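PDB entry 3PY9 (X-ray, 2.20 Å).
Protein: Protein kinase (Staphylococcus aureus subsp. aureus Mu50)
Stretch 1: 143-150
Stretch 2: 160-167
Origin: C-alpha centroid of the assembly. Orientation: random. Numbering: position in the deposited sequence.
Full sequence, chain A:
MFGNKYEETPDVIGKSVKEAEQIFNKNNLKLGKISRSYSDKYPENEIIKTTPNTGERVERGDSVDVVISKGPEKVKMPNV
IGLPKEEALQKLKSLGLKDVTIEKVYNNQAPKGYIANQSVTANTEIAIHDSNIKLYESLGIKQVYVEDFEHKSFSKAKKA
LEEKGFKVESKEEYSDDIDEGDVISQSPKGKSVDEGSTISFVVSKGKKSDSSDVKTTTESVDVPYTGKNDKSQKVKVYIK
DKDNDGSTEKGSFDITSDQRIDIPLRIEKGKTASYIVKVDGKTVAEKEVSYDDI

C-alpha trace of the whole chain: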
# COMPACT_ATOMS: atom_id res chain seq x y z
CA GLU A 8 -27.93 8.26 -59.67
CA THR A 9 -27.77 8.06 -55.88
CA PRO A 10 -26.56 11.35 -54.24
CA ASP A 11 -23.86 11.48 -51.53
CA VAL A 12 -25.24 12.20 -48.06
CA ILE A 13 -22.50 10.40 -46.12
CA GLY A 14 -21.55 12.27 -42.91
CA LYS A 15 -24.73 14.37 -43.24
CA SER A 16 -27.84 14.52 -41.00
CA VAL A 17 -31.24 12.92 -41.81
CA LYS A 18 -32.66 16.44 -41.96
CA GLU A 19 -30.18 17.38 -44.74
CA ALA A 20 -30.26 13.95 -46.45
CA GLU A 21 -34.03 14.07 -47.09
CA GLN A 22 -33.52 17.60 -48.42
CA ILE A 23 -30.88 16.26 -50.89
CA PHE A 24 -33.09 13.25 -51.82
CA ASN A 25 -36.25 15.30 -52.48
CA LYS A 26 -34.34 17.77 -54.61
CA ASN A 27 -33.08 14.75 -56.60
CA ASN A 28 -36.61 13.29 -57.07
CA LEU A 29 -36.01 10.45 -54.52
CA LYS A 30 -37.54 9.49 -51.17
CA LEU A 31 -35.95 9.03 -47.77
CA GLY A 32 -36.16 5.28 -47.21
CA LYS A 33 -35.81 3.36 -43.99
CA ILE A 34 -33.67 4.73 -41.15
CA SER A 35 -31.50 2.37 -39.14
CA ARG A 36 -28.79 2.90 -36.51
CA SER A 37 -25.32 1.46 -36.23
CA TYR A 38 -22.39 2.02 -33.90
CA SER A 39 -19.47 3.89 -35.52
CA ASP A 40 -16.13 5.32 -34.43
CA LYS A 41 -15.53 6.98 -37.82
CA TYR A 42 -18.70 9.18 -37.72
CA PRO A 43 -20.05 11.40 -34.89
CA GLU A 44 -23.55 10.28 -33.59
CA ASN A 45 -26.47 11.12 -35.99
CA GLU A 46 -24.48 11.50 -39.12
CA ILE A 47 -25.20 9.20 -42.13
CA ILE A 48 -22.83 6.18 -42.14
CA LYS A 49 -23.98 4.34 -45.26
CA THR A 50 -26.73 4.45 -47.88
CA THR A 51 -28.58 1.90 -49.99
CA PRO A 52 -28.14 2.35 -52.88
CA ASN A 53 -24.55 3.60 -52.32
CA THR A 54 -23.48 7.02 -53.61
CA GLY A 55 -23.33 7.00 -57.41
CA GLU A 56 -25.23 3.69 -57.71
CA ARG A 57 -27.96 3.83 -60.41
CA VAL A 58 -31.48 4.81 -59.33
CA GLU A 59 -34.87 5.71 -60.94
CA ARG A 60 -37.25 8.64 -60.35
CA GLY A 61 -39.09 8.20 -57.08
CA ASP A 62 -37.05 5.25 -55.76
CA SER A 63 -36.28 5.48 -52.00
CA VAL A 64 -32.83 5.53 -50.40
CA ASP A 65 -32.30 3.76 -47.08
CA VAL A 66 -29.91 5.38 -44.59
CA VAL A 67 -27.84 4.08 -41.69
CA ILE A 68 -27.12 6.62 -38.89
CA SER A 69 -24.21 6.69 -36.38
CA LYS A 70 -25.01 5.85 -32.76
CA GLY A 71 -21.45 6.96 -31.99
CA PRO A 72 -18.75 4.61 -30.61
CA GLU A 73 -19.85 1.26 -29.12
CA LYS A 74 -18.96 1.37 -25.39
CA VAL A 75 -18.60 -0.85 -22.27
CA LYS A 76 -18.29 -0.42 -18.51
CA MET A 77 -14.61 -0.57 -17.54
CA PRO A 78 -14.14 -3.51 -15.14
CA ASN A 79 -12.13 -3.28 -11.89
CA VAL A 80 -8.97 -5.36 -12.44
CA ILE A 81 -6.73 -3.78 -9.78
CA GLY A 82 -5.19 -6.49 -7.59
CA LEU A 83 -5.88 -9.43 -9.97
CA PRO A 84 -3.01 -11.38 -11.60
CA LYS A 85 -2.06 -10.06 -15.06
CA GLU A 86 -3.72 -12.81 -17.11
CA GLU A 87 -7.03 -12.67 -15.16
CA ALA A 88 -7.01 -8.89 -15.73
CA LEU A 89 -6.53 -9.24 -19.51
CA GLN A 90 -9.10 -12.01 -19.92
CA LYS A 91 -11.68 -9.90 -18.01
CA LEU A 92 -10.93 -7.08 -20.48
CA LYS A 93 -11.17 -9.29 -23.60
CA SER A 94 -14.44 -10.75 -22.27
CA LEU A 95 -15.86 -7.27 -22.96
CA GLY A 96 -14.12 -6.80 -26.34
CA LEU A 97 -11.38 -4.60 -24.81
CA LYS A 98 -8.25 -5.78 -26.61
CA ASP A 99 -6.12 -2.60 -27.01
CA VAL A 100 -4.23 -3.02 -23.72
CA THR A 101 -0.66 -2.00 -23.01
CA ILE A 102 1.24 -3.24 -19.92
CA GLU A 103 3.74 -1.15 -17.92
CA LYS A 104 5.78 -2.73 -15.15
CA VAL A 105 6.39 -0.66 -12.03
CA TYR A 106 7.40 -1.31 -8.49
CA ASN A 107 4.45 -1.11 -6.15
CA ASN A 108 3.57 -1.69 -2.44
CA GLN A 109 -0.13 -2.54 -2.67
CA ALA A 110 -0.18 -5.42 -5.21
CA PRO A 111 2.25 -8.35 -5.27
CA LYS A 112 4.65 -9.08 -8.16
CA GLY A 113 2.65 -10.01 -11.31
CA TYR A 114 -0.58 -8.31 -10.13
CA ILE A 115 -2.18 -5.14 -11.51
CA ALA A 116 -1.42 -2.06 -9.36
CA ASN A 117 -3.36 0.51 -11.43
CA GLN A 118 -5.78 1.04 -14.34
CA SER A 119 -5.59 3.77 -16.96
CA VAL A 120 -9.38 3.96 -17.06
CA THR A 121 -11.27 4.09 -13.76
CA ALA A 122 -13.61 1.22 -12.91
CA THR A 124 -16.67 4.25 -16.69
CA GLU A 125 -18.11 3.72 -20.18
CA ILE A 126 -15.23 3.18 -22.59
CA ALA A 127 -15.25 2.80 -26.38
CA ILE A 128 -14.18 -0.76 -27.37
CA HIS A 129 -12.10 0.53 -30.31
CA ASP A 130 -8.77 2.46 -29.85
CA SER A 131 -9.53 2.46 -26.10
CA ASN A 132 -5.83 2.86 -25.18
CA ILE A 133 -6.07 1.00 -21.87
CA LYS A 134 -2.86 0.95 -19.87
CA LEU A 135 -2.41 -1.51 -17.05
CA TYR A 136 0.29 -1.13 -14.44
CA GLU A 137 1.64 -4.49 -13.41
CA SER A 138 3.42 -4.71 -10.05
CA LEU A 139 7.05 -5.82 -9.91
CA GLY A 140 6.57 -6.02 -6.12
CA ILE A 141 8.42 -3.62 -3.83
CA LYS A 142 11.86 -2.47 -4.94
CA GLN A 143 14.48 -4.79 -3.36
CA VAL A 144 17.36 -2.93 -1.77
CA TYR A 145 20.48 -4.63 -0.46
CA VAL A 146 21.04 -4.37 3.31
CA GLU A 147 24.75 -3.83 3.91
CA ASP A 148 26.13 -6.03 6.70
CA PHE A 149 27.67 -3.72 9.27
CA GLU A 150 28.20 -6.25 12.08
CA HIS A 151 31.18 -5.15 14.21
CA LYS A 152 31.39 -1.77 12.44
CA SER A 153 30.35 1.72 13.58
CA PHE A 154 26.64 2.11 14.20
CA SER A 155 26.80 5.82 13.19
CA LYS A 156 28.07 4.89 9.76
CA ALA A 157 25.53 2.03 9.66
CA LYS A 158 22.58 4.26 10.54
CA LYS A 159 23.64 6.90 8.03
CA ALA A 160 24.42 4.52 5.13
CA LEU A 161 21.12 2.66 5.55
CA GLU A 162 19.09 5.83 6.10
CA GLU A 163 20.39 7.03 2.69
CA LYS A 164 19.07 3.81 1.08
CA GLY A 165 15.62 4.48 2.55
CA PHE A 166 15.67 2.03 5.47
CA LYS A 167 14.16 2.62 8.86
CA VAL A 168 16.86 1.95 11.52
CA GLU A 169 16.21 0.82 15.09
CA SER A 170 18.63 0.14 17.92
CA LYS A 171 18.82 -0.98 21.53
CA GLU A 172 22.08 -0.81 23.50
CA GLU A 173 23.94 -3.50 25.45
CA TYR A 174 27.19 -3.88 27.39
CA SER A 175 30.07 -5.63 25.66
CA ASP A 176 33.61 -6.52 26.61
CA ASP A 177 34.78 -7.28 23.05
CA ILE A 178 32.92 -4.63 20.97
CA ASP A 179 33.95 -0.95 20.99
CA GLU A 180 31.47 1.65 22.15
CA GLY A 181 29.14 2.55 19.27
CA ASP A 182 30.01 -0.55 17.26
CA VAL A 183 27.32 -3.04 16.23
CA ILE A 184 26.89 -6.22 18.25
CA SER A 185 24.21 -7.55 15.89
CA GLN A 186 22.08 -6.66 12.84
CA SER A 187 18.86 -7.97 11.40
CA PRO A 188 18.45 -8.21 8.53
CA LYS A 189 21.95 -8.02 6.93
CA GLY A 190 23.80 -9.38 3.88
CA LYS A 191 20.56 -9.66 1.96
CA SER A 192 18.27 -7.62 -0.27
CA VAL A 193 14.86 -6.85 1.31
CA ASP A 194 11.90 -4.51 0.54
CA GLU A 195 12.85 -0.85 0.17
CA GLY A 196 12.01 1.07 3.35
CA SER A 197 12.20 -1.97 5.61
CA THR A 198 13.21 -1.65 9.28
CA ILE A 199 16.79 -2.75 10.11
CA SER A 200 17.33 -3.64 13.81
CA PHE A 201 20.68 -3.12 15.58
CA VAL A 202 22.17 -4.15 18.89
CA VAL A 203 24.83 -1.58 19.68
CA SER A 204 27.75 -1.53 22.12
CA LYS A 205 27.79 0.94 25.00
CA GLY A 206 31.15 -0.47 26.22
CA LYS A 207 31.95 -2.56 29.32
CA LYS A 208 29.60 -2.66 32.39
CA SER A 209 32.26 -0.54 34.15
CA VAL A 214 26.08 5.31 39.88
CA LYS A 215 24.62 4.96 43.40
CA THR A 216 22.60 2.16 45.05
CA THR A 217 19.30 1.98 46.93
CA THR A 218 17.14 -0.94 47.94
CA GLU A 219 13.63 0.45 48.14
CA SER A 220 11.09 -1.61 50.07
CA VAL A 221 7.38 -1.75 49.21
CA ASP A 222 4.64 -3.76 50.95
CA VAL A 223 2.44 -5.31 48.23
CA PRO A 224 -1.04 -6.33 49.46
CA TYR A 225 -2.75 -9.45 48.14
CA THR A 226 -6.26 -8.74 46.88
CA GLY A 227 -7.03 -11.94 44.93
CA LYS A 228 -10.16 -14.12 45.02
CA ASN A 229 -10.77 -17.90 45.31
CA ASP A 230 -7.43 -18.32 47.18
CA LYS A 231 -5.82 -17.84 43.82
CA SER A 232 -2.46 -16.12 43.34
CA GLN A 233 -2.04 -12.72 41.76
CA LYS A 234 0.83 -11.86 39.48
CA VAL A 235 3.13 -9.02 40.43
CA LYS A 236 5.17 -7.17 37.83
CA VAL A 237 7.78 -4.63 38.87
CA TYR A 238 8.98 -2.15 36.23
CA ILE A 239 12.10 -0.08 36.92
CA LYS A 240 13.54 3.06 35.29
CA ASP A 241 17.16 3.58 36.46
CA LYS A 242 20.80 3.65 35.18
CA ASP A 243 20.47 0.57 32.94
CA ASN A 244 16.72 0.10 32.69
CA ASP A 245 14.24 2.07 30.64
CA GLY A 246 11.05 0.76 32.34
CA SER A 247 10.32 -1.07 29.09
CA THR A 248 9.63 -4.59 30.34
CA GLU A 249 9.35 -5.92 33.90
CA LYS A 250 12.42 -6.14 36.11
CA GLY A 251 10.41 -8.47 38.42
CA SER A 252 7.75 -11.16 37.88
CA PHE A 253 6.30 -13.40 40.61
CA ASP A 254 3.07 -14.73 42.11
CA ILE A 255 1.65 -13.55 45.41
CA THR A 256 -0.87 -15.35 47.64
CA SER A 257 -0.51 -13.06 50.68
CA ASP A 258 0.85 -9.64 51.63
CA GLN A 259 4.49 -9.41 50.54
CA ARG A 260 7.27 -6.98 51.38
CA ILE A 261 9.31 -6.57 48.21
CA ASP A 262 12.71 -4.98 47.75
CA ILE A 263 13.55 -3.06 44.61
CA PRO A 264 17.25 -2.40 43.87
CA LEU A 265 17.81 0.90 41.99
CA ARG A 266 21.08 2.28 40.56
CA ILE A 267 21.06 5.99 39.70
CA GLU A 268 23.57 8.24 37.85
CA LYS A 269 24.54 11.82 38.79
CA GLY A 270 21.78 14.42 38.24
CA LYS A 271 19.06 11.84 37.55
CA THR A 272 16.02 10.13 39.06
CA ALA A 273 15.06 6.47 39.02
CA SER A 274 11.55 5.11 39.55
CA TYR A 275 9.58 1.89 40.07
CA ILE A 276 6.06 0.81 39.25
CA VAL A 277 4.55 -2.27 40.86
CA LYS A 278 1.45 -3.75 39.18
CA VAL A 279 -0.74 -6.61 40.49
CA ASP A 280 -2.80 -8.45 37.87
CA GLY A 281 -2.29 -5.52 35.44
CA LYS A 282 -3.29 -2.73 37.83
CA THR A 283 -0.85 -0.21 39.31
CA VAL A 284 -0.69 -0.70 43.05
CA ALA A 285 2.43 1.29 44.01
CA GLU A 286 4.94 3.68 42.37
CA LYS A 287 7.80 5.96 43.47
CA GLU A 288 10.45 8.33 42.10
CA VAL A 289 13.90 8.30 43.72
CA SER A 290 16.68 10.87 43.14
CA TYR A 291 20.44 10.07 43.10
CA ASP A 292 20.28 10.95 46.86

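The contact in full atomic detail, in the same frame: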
# COMPACT_ATOMS: atom_id res chain seq x y z
N GLN A 143 13.58 -4.08 -4.27
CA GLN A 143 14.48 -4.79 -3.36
C GLN A 143 15.76 -3.98 -3.27
O GLN A 143 16.35 -3.60 -4.28
CB GLN A 143 14.81 -6.20 -3.84
CG GLN A 143 13.64 -7.17 -3.90
CD GLN A 143 12.87 -7.23 -2.63
OE1 GLN A 143 11.79 -6.61 -2.50
NE2 GLN A 143 13.39 -7.99 -1.66
N VAL A 144 16.14 -3.67 -2.04
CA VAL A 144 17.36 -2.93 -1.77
C VAL A 144 18.24 -3.79 -0.88
O VAL A 144 17.75 -4.40 0.06
CB VAL A 144 17.06 -1.60 -1.05
CG1 VAL A 144 18.36 -0.85 -0.74
CG2 VAL A 144 16.14 -0.75 -1.94
N TYR A 145 19.53 -3.81 -1.19
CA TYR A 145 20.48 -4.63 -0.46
C TYR A 145 20.80 -4.00 0.90
O TYR A 145 21.12 -2.82 1.00
CB TYR A 145 21.74 -4.83 -1.29
CG TYR A 145 22.66 -5.90 -0.74
CD1 TYR A 145 22.56 -7.21 -1.17
CD2 TYR A 145 23.63 -5.58 0.25
CE1 TYR A 145 23.41 -8.20 -0.65
CE2 TYR A 145 24.49 -6.55 0.76
CZ TYR A 145 24.36 -7.86 0.33
OH TYR A 145 25.20 -8.83 0.82
N VAL A 146 20.70 -4.81 1.95
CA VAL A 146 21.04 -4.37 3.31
C VAL A 146 22.50 -4.69 3.63
O VAL A 146 22.85 -5.84 3.89
CB VAL A 146 20.18 -5.08 4.35
CG1 VAL A 146 20.32 -4.39 5.74
CG2 VAL A 146 18.73 -5.12 3.88
N GLU A 147 23.35 -3.66 3.60
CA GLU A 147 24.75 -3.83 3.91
C GLU A 147 24.99 -4.34 5.34
O GLU A 147 24.43 -3.81 6.32
CB GLU A 147 25.54 -2.54 3.67
CG GLU A 147 27.05 -2.81 3.77
CD GLU A 147 27.91 -1.60 3.55
OE1 GLU A 147 27.38 -0.51 3.24
OE2 GLU A 147 29.14 -1.75 3.66
N ASP A 148 25.81 -5.39 5.43
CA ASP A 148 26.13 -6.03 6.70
C ASP A 148 27.19 -5.21 7.40
O ASP A 148 28.33 -5.13 6.94
CB ASP A 148 26.63 -7.45 6.44
CG ASP A 148 26.82 -8.26 7.71
OD1 ASP A 148 26.85 -7.70 8.84
OD2 ASP A 148 26.97 -9.50 7.55
N PHE A 149 26.80 -4.59 8.50
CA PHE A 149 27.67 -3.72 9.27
C PHE A 149 28.06 -4.34 10.63
O PHE A 149 28.51 -3.62 11.54
CB PHE A 149 27.00 -2.37 9.52
CG PHE A 149 27.08 -1.40 8.35
CD1 PHE A 149 28.29 -0.79 8.00
CD2 PHE A 149 25.93 -1.05 7.63
CE1 PHE A 149 28.36 0.14 6.95
CE2 PHE A 149 25.98 -0.14 6.58
CZ PHE A 149 27.20 0.46 6.23
N GLU A 150 27.89 -5.65 10.79
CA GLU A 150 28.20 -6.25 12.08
C GLU A 150 29.65 -5.95 12.45
O GLU A 150 30.53 -6.06 11.61
CB GLU A 150 27.84 -7.74 12.14
CG GLU A 150 26.35 -7.93 12.44
CD GLU A 150 25.94 -9.37 12.76
OE1 GLU A 150 26.73 -10.31 12.50
OE2 GLU A 150 24.81 -9.55 13.24
N ALA A 160 24.40 5.20 6.42
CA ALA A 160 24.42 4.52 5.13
C ALA A 160 23.07 3.91 4.79
O ALA A 160 22.64 3.96 3.64
CB ALA A 160 25.50 3.45 5.08
N LEU A 161 22.39 3.35 5.79
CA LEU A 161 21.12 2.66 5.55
C LEU A 161 19.95 3.64 5.46
O LEU A 161 19.01 3.41 4.69
CB LEU A 161 20.87 1.53 6.56
CG LEU A 161 21.87 0.36 6.61
CD1 LEU A 161 21.65 -0.45 7.87
CD2 LEU A 161 21.78 -0.55 5.41
N GLU A 162 20.04 4.72 6.23
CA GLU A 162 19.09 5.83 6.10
C GLU A 162 19.06 6.36 4.66
O GLU A 162 17.98 6.64 4.14
CB GLU A 162 19.44 7.01 7.03
CG GLU A 162 19.60 6.77 8.55
CD GLU A 162 18.31 6.49 9.28
OE1 GLU A 162 17.50 5.69 8.77
OE2 GLU A 162 18.11 7.04 10.39
N GLU A 163 20.24 6.49 4.05
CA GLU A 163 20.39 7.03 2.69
C GLU A 163 19.94 6.04 1.61
O GLU A 163 19.93 6.39 0.43
CB GLU A 163 21.84 7.44 2.38
CG GLU A 163 22.56 8.27 3.44
CD GLU A 163 22.78 9.72 3.04
OE1 GLU A 163 21.80 10.40 2.64
OE2 GLU A 163 23.95 10.18 3.14
N LYS A 164 19.64 4.81 2.01
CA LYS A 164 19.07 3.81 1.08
C LYS A 164 17.59 3.63 1.37
O LYS A 164 16.93 2.76 0.79
CB LYS A 164 19.82 2.47 1.18
CG LYS A 164 21.28 2.52 0.72
CD LYS A 164 21.55 1.67 -0.53
CE LYS A 164 20.90 2.22 -1.81
NZ LYS A 164 21.01 1.25 -3.00
N GLY A 165 17.06 4.46 2.27
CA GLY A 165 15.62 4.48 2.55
C GLY A 165 15.12 3.62 3.69
O GLY A 165 13.92 3.60 3.97
N PHE A 166 16.03 2.91 4.36
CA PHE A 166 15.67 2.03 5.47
C PHE A 166 15.32 2.81 6.71
O PHE A 166 15.85 3.89 6.96
CB PHE A 166 16.78 1.00 5.79
CG PHE A 166 17.04 0.02 4.66
CD1 PHE A 166 16.06 -0.88 4.27
CD2 PHE A 166 18.26 0.00 4.00
CE1 PHE A 166 16.27 -1.76 3.20
CE2 PHE A 166 18.51 -0.89 2.95
CZ PHE A 166 17.51 -1.77 2.56
N LYS A 167 14.40 2.23 7.48
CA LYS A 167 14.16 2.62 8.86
C LYS A 167 15.13 1.84 9.77
O LYS A 167 15.28 0.63 9.64
CB LYS A 167 12.69 2.37 9.22
CG LYS A 167 11.70 3.16 8.35
CD LYS A 167 10.41 2.37 8.06
CE LYS A 167 9.49 3.08 7.04
NZ LYS A 167 9.96 3.02 5.61

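Two segments of a chain can pack together without a hydrogen bond between them, and the contact between residues 143-150 and 160-167 illustrates how rotamers make this work. No hydrogen bond crosses the interface; 361 Å² is buried, mostly by apolar groups.

Phe 166 is central. Its chi1 of -65° (m) places the ring against Val 144 and Val 146, where Phe 166 CZ lies 3.5 Å from Val 144 CG1 and 3.8 Å from Val 146 CG2. The ring edge meets the backbone, with Phe 166 CE2 3.8 Å from Tyr 145 O. Both valines are t, and their short branched side chains place methyl groups beside the ring. Leu 161, in the m,t rotamer common on helices, brings CD2 to 4.1 Å from Val 146 CG1, while its CG sits at the edge of the Phe 149 ring, 4.1 Å from Phe 149 CE2. That ring, with chi1 at -81°, reaches back to the helix, where Phe 149 CZ lies 3.6 Å from Ala 160 CB.

Lys 164 covers the margin: chi2 is off-well at -115°, and Lys 164 NZ comes 4.1 Å from Val 144 CG1. A type I turn from Glu 162 to Gly 165 precedes Phe 166, whose N donates a hydrogen bond to Leu 161 O (3.0 Å); the positive phi of Gly 165 suits glycine.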